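Local structure of putative conjugative transposon recombinase (Clostridium difficile, 3G13) at residues Y11-T16 and Y48-A52. The protein probably binds DNA and exchanges its strands as a resolvase-type serine recombinase, of which this chain is the N-terminal resolvase domain. Residues are numbered along the deposited sequence.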
ATOM      1  N   TYR A  11     -17.001 -10.192   9.256  1.00 18.11           N
ATOM      2  CA  TYR A  11     -15.986 -10.160  10.308  1.00 18.96           C
ATOM      3  C   TYR A  11     -15.949  -8.841  11.071  1.00 18.94           C
ATOM      4  O   TYR A  11     -15.808  -7.772  10.472  1.00 19.53           O
ATOM      5  CB  TYR A  11     -14.586 -10.526   9.786  1.00 18.62           C
ATOM      6  CG  TYR A  11     -13.642 -10.560  10.966  1.00 20.43           C
ATOM      7  CD1 TYR A  11     -13.653 -11.651  11.853  1.00 18.59           C
ATOM      8  CD2 TYR A  11     -12.821  -9.462  11.264  1.00 17.73           C
ATOM      9  CE1 TYR A  11     -12.863 -11.672  12.972  1.00 19.12           C
ATOM     10  CE2 TYR A  11     -11.993  -9.486  12.385  1.00 19.37           C
ATOM     11  CZ  TYR A  11     -12.033 -10.611  13.242  1.00 20.19           C
ATOM     12  OH  TYR A  11     -11.241 -10.675  14.358  1.00 20.95           O
ATOM     13  N   CYS A  12     -16.065  -8.921  12.400  1.00 19.43           N
ATOM     14  CA  CYS A  12     -16.185  -7.734  13.253  1.00 20.32           C
ATOM     15  C   CYS A  12     -15.064  -7.617  14.280  1.00 20.96           C
ATOM     16  O   CYS A  12     -14.631  -8.627  14.867  1.00 21.19           O
ATOM     17  CB  CYS A  12     -17.522  -7.726  14.020  1.00 20.11           C
ATOM     18  SG  CYS A  12     -18.998  -8.117  13.041  1.00 23.71           S
ATOM     19  N   ARG A  13     -14.611  -6.385  14.499  1.00 21.08           N
ATOM     20  CA  ARG A  13     -13.787  -6.059  15.647  1.00 22.80           C
ATOM     21  C   ARG A  13     -14.705  -5.386  16.660  1.00 23.81           C
ATOM     22  O   ARG A  13     -15.389  -4.412  16.315  1.00 23.30           O
ATOM     23  CB  ARG A  13     -12.627  -5.138  15.275  1.00 22.47           C
ATOM     24  CG  ARG A  13     -11.696  -4.856  16.442  1.00 22.95           C
ATOM     25  CD  ARG A  13     -10.492  -4.037  15.992  1.00 24.35           C
ATOM     26  NE  ARG A  13     -10.888  -2.667  15.671  1.00 23.70           N
ATOM     27  CZ  ARG A  13     -10.194  -1.848  14.900  1.00 24.96           C
ATOM     28  NH1 ARG A  13      -9.048  -2.238  14.346  1.00 23.78           N
ATOM     29  NH2 ARG A  13     -10.658  -0.630  14.690  1.00 25.28           N
ATOM     30  N   VAL A  14     -14.742  -5.931  17.885  1.00 25.61           N
ATOM     31  CA  VAL A  14     -15.642  -5.445  18.951  1.00 28.50           C
ATOM     32  C   VAL A  14     -14.895  -4.500  19.883  1.00 31.02           C
ATOM     33  O   VAL A  14     -13.823  -4.847  20.393  1.00 29.82           O
ATOM     34  CB  VAL A  14     -16.265  -6.605  19.809  1.00 27.92           C
ATOM     35  CG1 VAL A  14     -17.076  -6.037  21.003  1.00 28.08           C
ATOM     36  CG2 VAL A  14     -17.152  -7.470  18.958  1.00 28.76           C
ATOM     37  N   SER A  15     -15.473  -3.320  20.101  1.00 35.16           N
ATOM     38  CA  SER A  15     -14.879  -2.307  20.978  1.00 39.88           C
ATOM     39  C   SER A  15     -14.956  -2.665  22.457  1.00 42.71           C
ATOM     40  O   SER A  15     -15.942  -3.245  22.931  1.00 42.35           O
ATOM     41  CB  SER A  15     -15.522  -0.941  20.775  1.00 39.93           C
ATOM     42  OG  SER A  15     -14.788   0.060  21.479  1.00 42.73           O
ATOM     43  N   THR A  16     -13.900  -2.264  23.172  1.00 46.83           N
ATOM     44  CA  THR A  16     -13.720  -2.532  24.606  1.00 50.34           C
ATOM     45  C   THR A  16     -14.425  -1.495  25.544  1.00 52.20           C
ATOM     46  O   THR A  16     -14.000  -1.269  26.687  1.00 52.74           O
ATOM     47  CB  THR A  16     -12.206  -2.707  24.911  1.00 50.55           C
ATOM     48  OG1 THR A  16     -12.033  -3.345  26.183  1.00 52.48           O
ATOM     49  CG2 THR A  16     -11.448  -1.354  24.857  1.00 50.36           C
ATOM     50  N   TYR A  48     -18.717 -13.298  12.700  1.00 18.10           N
ATOM     51  CA  TYR A  48     -17.490 -13.629  13.406  1.00 18.27           C
ATOM     52  C   TYR A  48     -16.995 -12.352  14.035  1.00 19.24           C
ATOM     53  O   TYR A  48     -17.070 -11.292  13.424  1.00 19.80           O
ATOM     54  CB  TYR A  48     -16.466 -14.182  12.440  1.00 17.54           C
ATOM     55  CG  TYR A  48     -16.913 -15.427  11.702  1.00 16.97           C
ATOM     56  CD1 TYR A  48     -16.528 -16.699  12.147  1.00 17.81           C
ATOM     57  CD2 TYR A  48     -17.709 -15.339  10.553  1.00 17.30           C
ATOM     58  CE1 TYR A  48     -16.916 -17.853  11.476  1.00 16.84           C
ATOM     59  CE2 TYR A  48     -18.129 -16.502   9.865  1.00 17.08           C
ATOM     60  CZ  TYR A  48     -17.728 -17.754  10.340  1.00 18.14           C
ATOM     61  OH  TYR A  48     -18.108 -18.909   9.683  1.00 18.43           O
ATOM     62  N   ALA A  49     -16.486 -12.440  15.266  1.00 20.63           N
ATOM     63  CA  ALA A  49     -16.154 -11.249  16.025  1.00 20.49           C
ATOM     64  C   ALA A  49     -15.102 -11.516  17.100  1.00 22.01           C
ATOM     65  O   ALA A  49     -15.214 -12.478  17.875  1.00 21.15           O
ATOM     66  CB  ALA A  49     -17.395 -10.659  16.651  1.00 20.70           C
ATOM     67  N   ASP A  50     -14.072 -10.673  17.120  1.00 22.88           N
ATOM     68  CA  ASP A  50     -13.104 -10.661  18.217  1.00 24.36           C
ATOM     69  C   ASP A  50     -13.073  -9.303  18.848  1.00 25.52           C
ATOM     70  O   ASP A  50     -13.251  -8.290  18.167  1.00 25.46           O
ATOM     71  CB  ASP A  50     -11.691 -11.005  17.746  1.00 24.21           C
ATOM     72  CG  ASP A  50     -11.582 -12.404  17.211  1.00 22.60           C
ATOM     73  OD1 ASP A  50     -11.746 -13.385  17.967  1.00 21.44           O
ATOM     74  OD2 ASP A  50     -11.303 -12.525  16.010  1.00 23.72           O
ATOM     75  N   GLU A  51     -12.861  -9.287  20.160  1.00 27.17           N
ATOM     76  CA  GLU A  51     -12.707  -8.040  20.897  1.00 30.44           C
ATOM     77  C   GLU A  51     -11.346  -7.427  20.571  1.00 30.87           C
ATOM     78  O   GLU A  51     -10.370  -8.158  20.442  1.00 31.10           O
ATOM     79  CB  GLU A  51     -12.846  -8.286  22.401  1.00 30.88           C
ATOM     80  CG  GLU A  51     -12.976  -7.009  23.194  1.00 35.60           C
ATOM     81  CD  GLU A  51     -13.467  -7.249  24.609  1.00 42.31           C
ATOM     82  OE1 GLU A  51     -14.395  -8.083  24.782  1.00 44.85           O
ATOM     83  OE2 GLU A  51     -12.931  -6.592  25.538  1.00 44.88           O
ATOM     84  N   ALA A  52     -11.301  -6.108  20.387  1.00 32.76           N
ATOM     85  CA  ALA A  52     -10.041  -5.383  20.114  1.00 35.01           C
ATOM     86  C   ALA A  52     -10.219  -3.886  19.891  1.00 35.90           C
ATOM     87  O   ALA A  52     -11.243  -3.300  20.255  1.00 37.29           O
ATOM     88  CB  ALA A  52      -9.303  -5.993  18.918  1.00 36.08           C
TER
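Two neighbouring parallel strands pair here at their C-terminal ends, the outcome of a beta-alpha-beta crossover in the resolvase domain: strand 6-14 leads through helix 25-37 to strand 42-51, which forms an edge of this chain's sheet. The register runs from Tyr11 beside Tyr48 to Val14 beside Glu51. Cys12 and Val14 each bond with both N and O, straddling their partners as parallel pairing demands: Cys12 N to Tyr48 O (2.8 Å), Asp50 N to Cys12 O (3.1 Å), Val14 N to Asp50 O (2.8 Å) and Ala52 N to Val14 O (2.8 Å), so the ladder continues to Ala52. A side-chain bond reinforces it: the Tyr11 ring reaches along the sheet, two residues past its register partner, and its OH donates a very short hydrogen bond to Asp50 OD2 (2.5 Å). On that same face Tyr11 CD1 rests on Tyr48 CB (3.8 Å). The other face is apolar near Ala49, whose CB lies 3.9 Å from both Cys12 CB and Val14 CG2. Helix 25-37 covers this face, with Tyr25 against Val14 and Ala49. Helix 62-72 packs over the Tyr11 and Tyr48 side, where Phe64 meets the Tyr11 ring edge-to-face and the backbone nitrogens of Asp63 and Phe64 bind the Asp50 carboxylate. Arg13 reaches Glu138 of the second subunit in a salt bridge, while strand 78-81 flanks strand 6-14 across from strand 42-51.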